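Blood group a-and b-cleaving endo-beta-galactosidase (PDB 2YGL) probably binds carbohydrate through the tandem CBM51 modules, which belong to a family 98 glycoside hydrolase that cleaves blood group A and B antigens. Local coordinates at residues Y191-D204 with K241-Y255. Numbering follows the deposited sequence.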
# COMPACT_ATOMS: atom_id res chain seq x y z
N TYR A 191 -9.64 -0.18 -18.25
CA TYR A 191 -8.73 -0.34 -19.38
C TYR A 191 -8.99 0.71 -20.45
O TYR A 191 -10.15 0.97 -20.81
CB TYR A 191 -8.85 -1.74 -19.99
CG TYR A 191 -8.41 -2.85 -19.07
CD1 TYR A 191 -7.06 -3.06 -18.80
CD2 TYR A 191 -9.34 -3.69 -18.47
CE1 TYR A 191 -6.65 -4.08 -17.96
CE2 TYR A 191 -8.94 -4.72 -17.62
CZ TYR A 191 -7.59 -4.90 -17.37
OH TYR A 191 -7.18 -5.91 -16.54
N LEU A 192 -7.92 1.32 -20.95
CA LEU A 192 -8.03 2.34 -21.99
C LEU A 192 -8.71 1.82 -23.25
O LEU A 192 -9.52 2.53 -23.86
CB LEU A 192 -6.65 2.94 -22.31
CG LEU A 192 -6.22 4.16 -21.49
CD1 LEU A 192 -5.98 3.81 -20.02
CD2 LEU A 192 -4.98 4.78 -22.09
N SER A 193 -8.42 0.57 -23.61
CA SER A 193 -9.03 -0.08 -24.77
C SER A 193 -10.54 -0.32 -24.62
O SER A 193 -11.20 -0.71 -25.59
CB SER A 193 -8.31 -1.39 -25.09
OG SER A 193 -8.36 -2.28 -23.98
N ASP A 194 -11.07 -0.09 -23.43
CA ASP A 194 -12.52 -0.15 -23.20
C ASP A 194 -13.17 1.23 -23.31
O ASP A 194 -14.37 1.37 -23.07
CB ASP A 194 -12.83 -0.79 -21.85
CG ASP A 194 -12.55 -2.28 -21.82
OD1 ASP A 194 -12.44 -2.90 -22.91
OD2 ASP A 194 -12.45 -2.84 -20.71
N LEU A 195 -12.37 2.23 -23.68
CA LEU A 195 -12.84 3.61 -23.79
C LEU A 195 -12.77 4.15 -25.21
O LEU A 195 -12.04 3.62 -26.06
CB LEU A 195 -12.03 4.52 -22.86
CG LEU A 195 -11.97 4.19 -21.36
CD1 LEU A 195 -10.88 5.02 -20.69
CD2 LEU A 195 -13.31 4.41 -20.69
N GLU A 196 -13.54 5.20 -25.48
CA GLU A 196 -13.45 5.92 -26.75
C GLU A 196 -12.44 7.04 -26.63
O GLU A 196 -12.53 7.87 -25.72
CB GLU A 196 -14.82 6.50 -27.15
CG GLU A 196 -15.88 5.46 -27.48
CD GLU A 196 -15.54 4.63 -28.70
OE1 GLU A 196 -15.72 5.13 -29.83
OE2 GLU A 196 -15.09 3.48 -28.53
N TRP A 197 -11.45 7.06 -27.52
CA TRP A 197 -10.53 8.18 -27.59
C TRP A 197 -11.18 9.34 -28.35
O TRP A 197 -12.12 9.12 -29.11
CB TRP A 197 -9.20 7.78 -28.23
CG TRP A 197 -9.31 7.07 -29.55
CD1 TRP A 197 -9.84 7.55 -30.72
CD2 TRP A 197 -8.85 5.74 -29.85
NE1 TRP A 197 -9.75 6.61 -31.71
CE2 TRP A 197 -9.14 5.49 -31.21
CE3 TRP A 197 -8.21 4.74 -29.09
CZ2 TRP A 197 -8.83 4.27 -31.83
CZ3 TRP A 197 -7.91 3.53 -29.71
CH2 TRP A 197 -8.22 3.31 -31.06
N VAL A 198 -10.68 10.55 -28.13
CA VAL A 198 -11.09 11.71 -28.92
C VAL A 198 -10.55 11.55 -30.34
O VAL A 198 -11.29 11.68 -31.32
CB VAL A 198 -10.59 13.04 -28.29
CG1 VAL A 198 -10.83 14.22 -29.23
CG2 VAL A 198 -11.28 13.28 -26.95
N ASP A 199 -9.25 11.25 -30.44
CA ASP A 199 -8.62 10.88 -31.70
C ASP A 199 -7.32 10.12 -31.45
O ASP A 199 -6.76 10.16 -30.35
CB ASP A 199 -8.38 12.09 -32.62
CG ASP A 199 -7.91 13.32 -31.87
OD1 ASP A 199 -6.97 13.21 -31.06
OD2 ASP A 199 -8.49 14.41 -32.10
N ALA A 200 -6.87 9.40 -32.47
CA ALA A 200 -5.68 8.56 -32.38
C ALA A 200 -4.95 8.53 -33.72
O ALA A 200 -5.44 7.93 -34.69
CB ALA A 200 -6.06 7.15 -31.93
N THR A 201 -3.80 9.19 -33.78
CA THR A 201 -2.97 9.18 -34.98
C THR A 201 -1.91 8.09 -34.87
O THR A 201 -1.61 7.61 -33.78
CB THR A 201 -2.30 10.55 -35.24
OG1 THR A 201 -1.49 10.91 -34.12
CG2 THR A 201 -3.35 11.62 -35.49
N HIS A 202 -1.36 7.70 -36.02
CA HIS A 202 -0.33 6.66 -36.10
C HIS A 202 0.68 7.00 -37.20
O HIS A 202 0.44 7.90 -38.02
CB HIS A 202 -0.96 5.29 -36.35
CG HIS A 202 -1.77 5.21 -37.60
ND1 HIS A 202 -3.15 5.26 -37.60
CD2 HIS A 202 -1.40 5.11 -38.90
CE1 HIS A 202 -3.59 5.19 -38.84
NE2 HIS A 202 -2.55 5.10 -39.65
N GLY A 203 1.79 6.27 -37.23
CA GLY A 203 2.85 6.52 -38.20
C GLY A 203 2.74 5.75 -39.51
O GLY A 203 3.60 5.90 -40.38
N ASP A 204 1.70 4.93 -39.64
CA ASP A 204 1.49 4.13 -40.86
C ASP A 204 0.88 4.99 -41.97
O ASP A 204 -0.05 5.76 -41.72
CB ASP A 204 0.60 2.92 -40.56
CG ASP A 204 0.67 1.86 -41.64
OD1 ASP A 204 0.09 2.05 -42.73
OD2 ASP A 204 1.31 0.81 -41.40
N LYS A 241 -5.17 -7.16 -22.42
CA LYS A 241 -5.68 -5.84 -22.77
C LYS A 241 -4.55 -4.88 -23.12
O LYS A 241 -3.42 -5.04 -22.65
CB LYS A 241 -6.51 -5.25 -21.62
CG LYS A 241 -7.65 -6.14 -21.10
CD LYS A 241 -8.83 -6.20 -22.08
CE LYS A 241 -9.65 -4.92 -22.06
NZ LYS A 241 -10.69 -4.97 -23.12
N GLY A 242 -4.86 -3.88 -23.94
CA GLY A 242 -3.89 -2.84 -24.27
C GLY A 242 -4.16 -2.10 -25.57
O GLY A 242 -5.22 -2.26 -26.17
N LEU A 243 -3.18 -1.30 -25.99
CA LEU A 243 -3.31 -0.48 -27.20
C LEU A 243 -2.13 -0.73 -28.14
O LEU A 243 -0.99 -0.86 -27.70
CB LEU A 243 -3.37 1.01 -26.83
CG LEU A 243 -4.56 1.49 -25.99
CD1 LEU A 243 -4.29 2.88 -25.41
CD2 LEU A 243 -5.86 1.47 -26.79
N GLY A 244 -2.43 -0.79 -29.44
CA GLY A 244 -1.41 -1.03 -30.46
C GLY A 244 -1.36 0.11 -31.46
O GLY A 244 -2.36 0.42 -32.10
N THR A 245 -0.19 0.73 -31.58
CA THR A 245 -0.01 1.88 -32.47
C THR A 245 1.31 1.80 -33.25
O THR A 245 2.12 0.90 -33.03
CB THR A 245 -0.11 3.22 -31.69
OG1 THR A 245 -0.21 4.31 -32.61
CG2 THR A 245 1.11 3.44 -30.78
N VAL A 246 1.49 2.74 -34.17
CA VAL A 246 2.76 2.94 -34.85
C VAL A 246 3.29 4.32 -34.50
O VAL A 246 2.61 5.33 -34.70
CB VAL A 246 2.64 2.77 -36.39
CG1 VAL A 246 3.95 3.15 -37.09
CG2 VAL A 246 2.24 1.34 -36.74
N ALA A 247 4.51 4.36 -33.95
CA ALA A 247 5.14 5.61 -33.54
C ALA A 247 5.37 6.56 -34.72
O ALA A 247 5.56 6.11 -35.85
CB ALA A 247 6.44 5.33 -32.82
N SER A 248 5.33 7.86 -34.45
CA SER A 248 5.53 8.86 -35.48
C SER A 248 6.37 10.03 -34.96
O SER A 248 7.37 9.82 -34.28
CB SER A 248 4.19 9.33 -36.05
OG SER A 248 4.36 9.94 -37.32
N ASN A 249 5.96 11.26 -35.25
CA ASN A 249 6.78 12.44 -34.94
C ASN A 249 6.12 13.57 -34.11
O ASN A 249 6.40 14.74 -34.36
CB ASN A 249 7.33 13.02 -36.25
CG ASN A 249 6.24 13.42 -37.23
OD1 ASN A 249 5.05 13.19 -36.98
ND2 ASN A 249 6.63 14.01 -38.35
N PRO A 250 5.29 13.23 -33.11
CA PRO A 250 4.87 11.91 -32.65
C PRO A 250 3.52 11.49 -33.22
O PRO A 250 2.87 12.27 -33.93
CB PRO A 250 4.72 12.12 -31.14
CG PRO A 250 4.19 13.54 -31.04
CD PRO A 250 4.74 14.29 -32.24
N SER A 251 3.12 10.26 -32.94
CA SER A 251 1.73 9.86 -33.07
C SER A 251 1.12 10.00 -31.68
O SER A 251 1.82 9.82 -30.68
CB SER A 251 1.61 8.44 -33.59
OG SER A 251 2.15 7.51 -32.66
N SER A 252 -0.17 10.30 -31.62
CA SER A 252 -0.80 10.60 -30.34
C SER A 252 -2.19 9.99 -30.21
O SER A 252 -2.99 10.03 -31.15
CB SER A 252 -0.87 12.12 -30.13
OG SER A 252 -1.39 12.44 -28.85
N ILE A 253 -2.47 9.42 -29.04
CA ILE A 253 -3.81 8.97 -28.68
C ILE A 253 -4.30 9.90 -27.57
O ILE A 253 -3.63 10.06 -26.54
CB ILE A 253 -3.84 7.49 -28.20
CG1 ILE A 253 -3.03 6.59 -29.15
CG2 ILE A 253 -5.28 7.00 -28.08
CD1 ILE A 253 -2.65 5.24 -28.55
N LYS A 254 -5.45 10.52 -27.80
CA LYS A 254 -5.97 11.55 -26.90
C LYS A 254 -7.27 11.12 -26.22
O LYS A 254 -8.20 10.65 -26.88
CB LYS A 254 -6.18 12.87 -27.65
CG LYS A 254 -6.69 14.02 -26.79
CD LYS A 254 -6.42 15.38 -27.43
CE LYS A 254 -7.53 15.80 -28.37
NZ LYS A 254 -7.29 17.18 -28.89
N TYR A 255 -7.33 11.30 -24.91
CA TYR A 255 -8.53 11.01 -24.13
C TYR A 255 -9.04 12.26 -23.42
O TYR A 255 -8.26 13.02 -22.84
CB TYR A 255 -8.26 9.90 -23.11
CG TYR A 255 -7.97 8.56 -23.75
CD1 TYR A 255 -9.00 7.69 -24.11
CD2 TYR A 255 -6.66 8.17 -24.02
CE1 TYR A 255 -8.74 6.46 -24.70
CE2 TYR A 255 -6.38 6.95 -24.62
CZ TYR A 255 -7.42 6.10 -24.95
OH TYR A 255 -7.13 4.89 -25.55
O HOH W 1 -9.17 3.42 -26.26
O HOH W 2 -12.82 -5.41 -20.95
O HOH W 3 -7.34 16.81 -31.64
O HOH W 4 -0.23 6.65 -31.63
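In K241, chi1 (-54°) puts CG anti to the carbonyl carbon and squarely over the face of the Y191 ring, 3.7 Å from K241 CG to the ring centroid, and bends at chi2 and chi3 turn the rest of the chain so that NZ reaches D194. There K241 NZ makes a 2.7 Å salt bridge with D194 OD1, on the syn side of the carboxylate, and a water links the same amine to D194 OD2; D214 is its second acidic partner. In W197, CG lies between the backbone N and the carbonyl carbon (chi1 51°), folding the indole back so that A200 CB sits over one face while the hydroxyl of Y255 meets its edge. W197 CB in turn rests over the Y255 ring, and L192 CD2 packs 3.6 Å from Y255 CE2. A water ties Y255 OH to the carbonyls of L192 and L195. Farther along, the short, weakly bonded strand 199-200 edges the five-stranded antiparallel sheet of this beta-sandwich module: K254 N bonds D199 O at 2.9 Å, and T201 N reaches S252 O. With T201 OG1 replacing a carbonyl as acceptor for S252 N (2.9 Å), ionic, aromatic and hydrogen-bonded contacts fix the segment in turn.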